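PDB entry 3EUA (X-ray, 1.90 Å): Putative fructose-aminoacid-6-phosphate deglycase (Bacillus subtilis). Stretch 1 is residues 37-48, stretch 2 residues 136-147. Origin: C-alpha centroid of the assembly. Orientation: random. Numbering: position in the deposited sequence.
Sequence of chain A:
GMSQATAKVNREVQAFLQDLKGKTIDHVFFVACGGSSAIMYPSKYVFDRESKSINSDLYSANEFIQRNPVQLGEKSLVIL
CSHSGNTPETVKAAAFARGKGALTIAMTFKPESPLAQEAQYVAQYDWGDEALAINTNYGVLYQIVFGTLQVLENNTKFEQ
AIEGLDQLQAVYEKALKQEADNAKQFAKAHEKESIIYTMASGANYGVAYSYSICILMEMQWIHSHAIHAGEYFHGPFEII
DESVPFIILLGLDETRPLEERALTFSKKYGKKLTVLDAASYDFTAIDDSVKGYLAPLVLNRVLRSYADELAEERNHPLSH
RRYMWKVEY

Stretch 1 37-48: SAIMYPSKYVFD
Stretch 2, residues 136-147: TNYGVLYQIVFG

Two helices that run in nearly the same direction can pack with no hydrogen bond between them, largely through side-chain contacts, and residues 37-48 and 136-147 of this putative deglycase illustrate the principle. Helix 41-48 and helix 137-147 lie with their N-to-C directions 21° apart (signed crossing angle -21°) and their axes 10.5 Å apart at closest approach. No hydrogen bond joins the stretches, yet 623 Å² of surface is buried between them. The register is set by two close backbone pairs: Ile39 CA lies 6.4 Å from Tyr138 CA, and Ser43 CA lies 6.7 Å from Val145 CA.

Each helix is built on i-to-i+4 backbone bonds, such as Val46 N to Pro42 O and Val145 N to Leu141 O, both 2.9 Å. A type I turn runs from Ala38 to Tyr41 and leads into the first helix, with Ile39 at phi/psi -66/-13 and Met40 at -90/-8. The second helix is capped by Thr136 (chi1 63°, p), whose OG1 accepts a weak bond from Gly139 N at 3.4 Å.

Ile39, in that turn, contributes the most surface, 104 Å². Its CA-to-CB bond points toward the second stretch, and its p, t rotamer spreads the side chain among three neighbours. Ile39 CG2 rests over one face of the Tyr138 ring, 3.7 Å from Tyr138 CZ, while Ile39 CB sits 3.9 Å from the ring centroid and 19° off its normal, a CH-pi contact. Ile39 CD1 reaches Asn137 CB at 3.8 Å, and Ile39 CG1 lies 4.0 Å from Leu141 CD2. Tyr138 starts out sideways, but its m rotamer (chi1 -81°, chi2 -82°) brings the ring in. Pro42 CG then meets that ring at its edge, 4.2 Å from Tyr138 CE1.

Leu141 (t, p) is covered over 69 Å², and its CA-to-CB bond points toward the first stretch. Leu141 CD2 packs against Met40 CG, of a selenomethionine, at 3.6 Å, and approaches Ile39 O at 3.4 Å. Ser43 (m) offers a small side chain where the backbones come close: Ser43 OG is 3.4 Å from both Leu141 CG and Val145 CG2, and lies at the edge of the Tyr142 ring, 3.6 Å from Tyr142 CE1. These are packing contacts, not hydrogen bonds.

One turn beyond Pro42, Val46 (t) covers the C-terminal end of the contact with 66 Å². Val46 CG1 lies over one face of the Phe146 ring, 4.2 Å from the centroid and 28° off the normal, and 4.0 Å from Val145 CG1. Val46 CG2 stands 3.8 Å from Tyr142 CE1. Val145 (t) also places its CG1 3.8 Å from Phe47 CE1. Tyr142 (chi1 -85°, chi2 -15°) also brings its OH to 3.2 Å from Pro42 CB; that hydroxyl is hydrogen-bonded elsewhere in the structure.

Lys44 and Asp48 bury no area against the second stretch; the Lys44 CA-to-CB bond points away from it, and Lys44 NZ forms a salt bridge with Asp48 OD1 at 2.7 Å, one helical turn along.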

# COMPACT_ATOMS: atom_id res chain seq x y z
N SER A 37 10.90 5.28 -1.01
CA SER A 37 10.02 4.20 -1.44
C SER A 37 8.91 4.84 -2.24
O SER A 37 8.53 4.33 -3.29
CB SER A 37 9.43 3.46 -0.26
OG SER A 37 8.54 2.43 -0.66
N ALA A 38 8.40 5.99 -1.75
CA ALA A 38 7.27 6.67 -2.45
C ALA A 38 7.59 7.01 -3.89
O ALA A 38 6.71 6.92 -4.75
CB ALA A 38 6.87 7.91 -1.71
N ILE A 39 8.83 7.40 -4.19
CA ILE A 39 9.17 7.75 -5.57
C ILE A 39 9.10 6.56 -6.52
O ILE A 39 9.14 6.74 -7.73
CB ILE A 39 10.57 8.42 -5.73
CG1 ILE A 39 11.73 7.39 -5.64
CG2 ILE A 39 10.73 9.62 -4.78
CD1 ILE A 39 13.05 7.99 -6.19
N MSE A 40 9.01 5.35 -5.99
CA MSE A 40 8.94 4.15 -6.83
C MSE A 40 7.54 3.69 -7.23
O MSE A 40 7.40 2.78 -8.06
CB MSE A 40 9.65 3.00 -6.14
CG MSE A 40 11.18 3.16 -6.17
SE MSE A 40 12.08 1.91 -5.03
CE MSE A 40 13.78 2.79 -5.14
N TYR A 41 6.51 4.31 -6.65
CA TYR A 41 5.16 3.90 -6.94
C TYR A 41 4.82 4.06 -8.42
O TYR A 41 4.19 3.17 -9.01
CB TYR A 41 4.14 4.63 -6.05
CG TYR A 41 4.08 4.12 -4.63
CD1 TYR A 41 5.21 4.05 -3.82
CD2 TYR A 41 2.88 3.79 -4.04
CE1 TYR A 41 5.14 3.61 -2.51
CE2 TYR A 41 2.80 3.37 -2.72
CZ TYR A 41 3.93 3.28 -1.96
OH TYR A 41 3.87 2.85 -0.65
N PRO A 42 5.21 5.17 -9.05
CA PRO A 42 4.96 5.33 -10.49
C PRO A 42 5.66 4.23 -11.32
O PRO A 42 5.12 3.76 -12.30
CB PRO A 42 5.59 6.68 -10.80
CG PRO A 42 5.66 7.36 -9.53
CD PRO A 42 5.81 6.38 -8.47
N SER A 43 6.86 3.83 -10.91
CA SER A 43 7.58 2.76 -11.63
C SER A 43 6.85 1.42 -11.53
O SER A 43 6.95 0.60 -12.45
CB SER A 43 9.00 2.66 -11.12
OG SER A 43 9.73 3.81 -11.54
N LYS A 44 6.19 1.16 -10.39
CA LYS A 44 5.39 -0.06 -10.23
C LYS A 44 4.20 0.04 -11.19
O LYS A 44 3.87 -0.94 -11.90
CB LYS A 44 4.99 -0.28 -8.75
CG LYS A 44 3.95 -1.36 -8.42
CD LYS A 44 4.20 -2.71 -9.02
CE LYS A 44 3.10 -3.71 -8.63
NZ LYS A 44 3.14 -4.98 -9.42
N TYR A 45 3.59 1.21 -11.30
CA TYR A 45 2.50 1.41 -12.23
C TYR A 45 2.96 1.17 -13.67
O TYR A 45 2.29 0.48 -14.42
CB TYR A 45 1.93 2.80 -12.08
CG TYR A 45 0.69 3.03 -12.86
CD1 TYR A 45 -0.56 2.77 -12.30
CD2 TYR A 45 0.75 3.53 -14.14
CE1 TYR A 45 -1.73 3.01 -13.03
CE2 TYR A 45 -0.37 3.77 -14.85
CZ TYR A 45 -1.62 3.50 -14.30
OH TYR A 45 -2.76 3.74 -15.05
N VAL A 46 4.14 1.72 -14.04
CA VAL A 46 4.72 1.51 -15.36
C VAL A 46 4.89 0.03 -15.63
O VAL A 46 4.44 -0.49 -16.66
CB VAL A 46 6.09 2.27 -15.53
CG1 VAL A 46 6.81 1.89 -16.83
CG2 VAL A 46 5.86 3.80 -15.51
N PHE A 47 5.54 -0.69 -14.73
CA PHE A 47 5.69 -2.13 -14.91
C PHE A 47 4.36 -2.85 -15.07
O PHE A 47 4.25 -3.74 -15.91
CB PHE A 47 6.50 -2.78 -13.76
CG PHE A 47 7.92 -3.00 -14.10
CD1 PHE A 47 8.83 -1.97 -14.02
CD2 PHE A 47 8.34 -4.24 -14.56
CE1 PHE A 47 10.16 -2.18 -14.38
CE2 PHE A 47 9.66 -4.45 -14.91
CZ PHE A 47 10.56 -3.41 -14.83
N ASP A 48 3.36 -2.47 -14.28
CA ASP A 48 2.04 -3.12 -14.40
C ASP A 48 1.40 -2.91 -15.76
O ASP A 48 0.76 -3.82 -16.27
CB ASP A 48 1.07 -2.67 -13.28
CG ASP A 48 1.41 -3.28 -11.93
OD1 ASP A 48 2.20 -4.26 -11.86
OD2 ASP A 48 0.86 -2.79 -10.92
N THR A 136 16.95 14.18 -11.83
CA THR A 136 16.50 14.05 -10.45
C THR A 136 16.28 12.58 -10.12
O THR A 136 16.34 11.72 -10.98
CB THR A 136 15.17 14.81 -10.19
OG1 THR A 136 14.15 14.24 -10.99
CG2 THR A 136 15.26 16.37 -10.44
N ASN A 137 16.01 12.29 -8.85
CA ASN A 137 15.74 10.92 -8.41
C ASN A 137 14.62 10.28 -9.27
O ASN A 137 14.76 9.17 -9.80
CB ASN A 137 15.49 10.82 -6.90
CG ASN A 137 14.34 11.71 -6.39
OD1 ASN A 137 13.73 12.47 -7.15
ND2 ASN A 137 14.03 11.60 -5.09
N TYR A 138 13.52 10.99 -9.46
CA TYR A 138 12.47 10.45 -10.33
C TYR A 138 12.95 10.23 -11.78
O TYR A 138 12.53 9.25 -12.46
CB TYR A 138 11.28 11.38 -10.36
CG TYR A 138 10.30 11.29 -9.20
CD1 TYR A 138 9.32 10.31 -9.19
CD2 TYR A 138 10.28 12.25 -8.19
CE1 TYR A 138 8.38 10.22 -8.18
CE2 TYR A 138 9.31 12.18 -7.15
CZ TYR A 138 8.38 11.16 -7.16
OH TYR A 138 7.43 11.07 -6.16
N GLY A 139 13.80 11.14 -12.27
CA GLY A 139 14.33 11.06 -13.64
C GLY A 139 15.18 9.86 -13.85
O GLY A 139 14.96 9.09 -14.79
N VAL A 140 16.16 9.68 -12.97
CA VAL A 140 17.11 8.57 -13.04
C VAL A 140 16.39 7.25 -12.88
O VAL A 140 16.72 6.29 -13.54
CB VAL A 140 18.25 8.74 -11.97
CG1 VAL A 140 19.04 7.46 -11.75
CG2 VAL A 140 19.19 9.93 -12.35
N LEU A 141 15.40 7.21 -12.00
CA LEU A 141 14.62 5.99 -11.78
C LEU A 141 13.92 5.57 -13.07
O LEU A 141 13.94 4.39 -13.44
CB LEU A 141 13.61 6.19 -10.65
CG LEU A 141 12.66 5.02 -10.33
CD1 LEU A 141 13.40 3.70 -10.33
CD2 LEU A 141 11.96 5.28 -8.98
N TYR A 142 13.30 6.52 -13.75
CA TYR A 142 12.67 6.21 -15.03
C TYR A 142 13.69 5.82 -16.13
O TYR A 142 13.39 5.00 -17.00
CB TYR A 142 11.74 7.33 -15.51
CG TYR A 142 10.32 7.30 -14.98
CD1 TYR A 142 9.77 6.16 -14.36
CD2 TYR A 142 9.43 8.31 -15.34
CE1 TYR A 142 8.43 6.12 -13.96
CE2 TYR A 142 8.06 8.29 -14.95
CZ TYR A 142 7.59 7.20 -14.25
OH TYR A 142 6.28 7.16 -13.88
N GLN A 143 14.87 6.41 -16.14
CA GLN A 143 15.89 5.97 -17.10
C GLN A 143 16.15 4.46 -16.92
O GLN A 143 16.20 3.68 -17.90
CB GLN A 143 17.19 6.76 -16.91
CG GLN A 143 17.13 8.26 -17.18
CD GLN A 143 18.44 8.96 -16.84
OE1 GLN A 143 19.51 8.41 -17.04
NE2 GLN A 143 18.35 10.20 -16.34
N ILE A 144 16.29 4.05 -15.66
CA ILE A 144 16.51 2.65 -15.31
C ILE A 144 15.30 1.77 -15.69
O ILE A 144 15.45 0.71 -16.32
CB ILE A 144 16.76 2.48 -13.79
CG1 ILE A 144 18.02 3.26 -13.35
CG2 ILE A 144 16.89 0.99 -13.45
CD1 ILE A 144 18.33 3.31 -11.81
N VAL A 145 14.11 2.22 -15.28
CA VAL A 145 12.87 1.46 -15.49
C VAL A 145 12.53 1.30 -16.98
O VAL A 145 12.37 0.17 -17.45
CB VAL A 145 11.71 2.10 -14.69
CG1 VAL A 145 10.34 1.56 -15.08
CG2 VAL A 145 11.98 1.88 -13.22
N PHE A 146 12.45 2.39 -17.72
CA PHE A 146 12.14 2.28 -19.16
C PHE A 146 13.27 1.63 -19.93
O PHE A 146 13.03 0.94 -20.92
CB PHE A 146 11.79 3.63 -19.78
CG PHE A 146 10.40 4.11 -19.40
CD1 PHE A 146 9.29 3.73 -20.13
CD2 PHE A 146 10.22 4.92 -18.30
CE1 PHE A 146 8.02 4.15 -19.75
CE2 PHE A 146 8.96 5.35 -17.94
CZ PHE A 146 7.87 4.96 -18.67
N GLY A 147 14.49 1.86 -19.48
CA GLY A 147 15.66 1.23 -20.09
C GLY A 147 15.60 -0.28 -19.92
O GLY A 147 15.89 -0.99 -20.86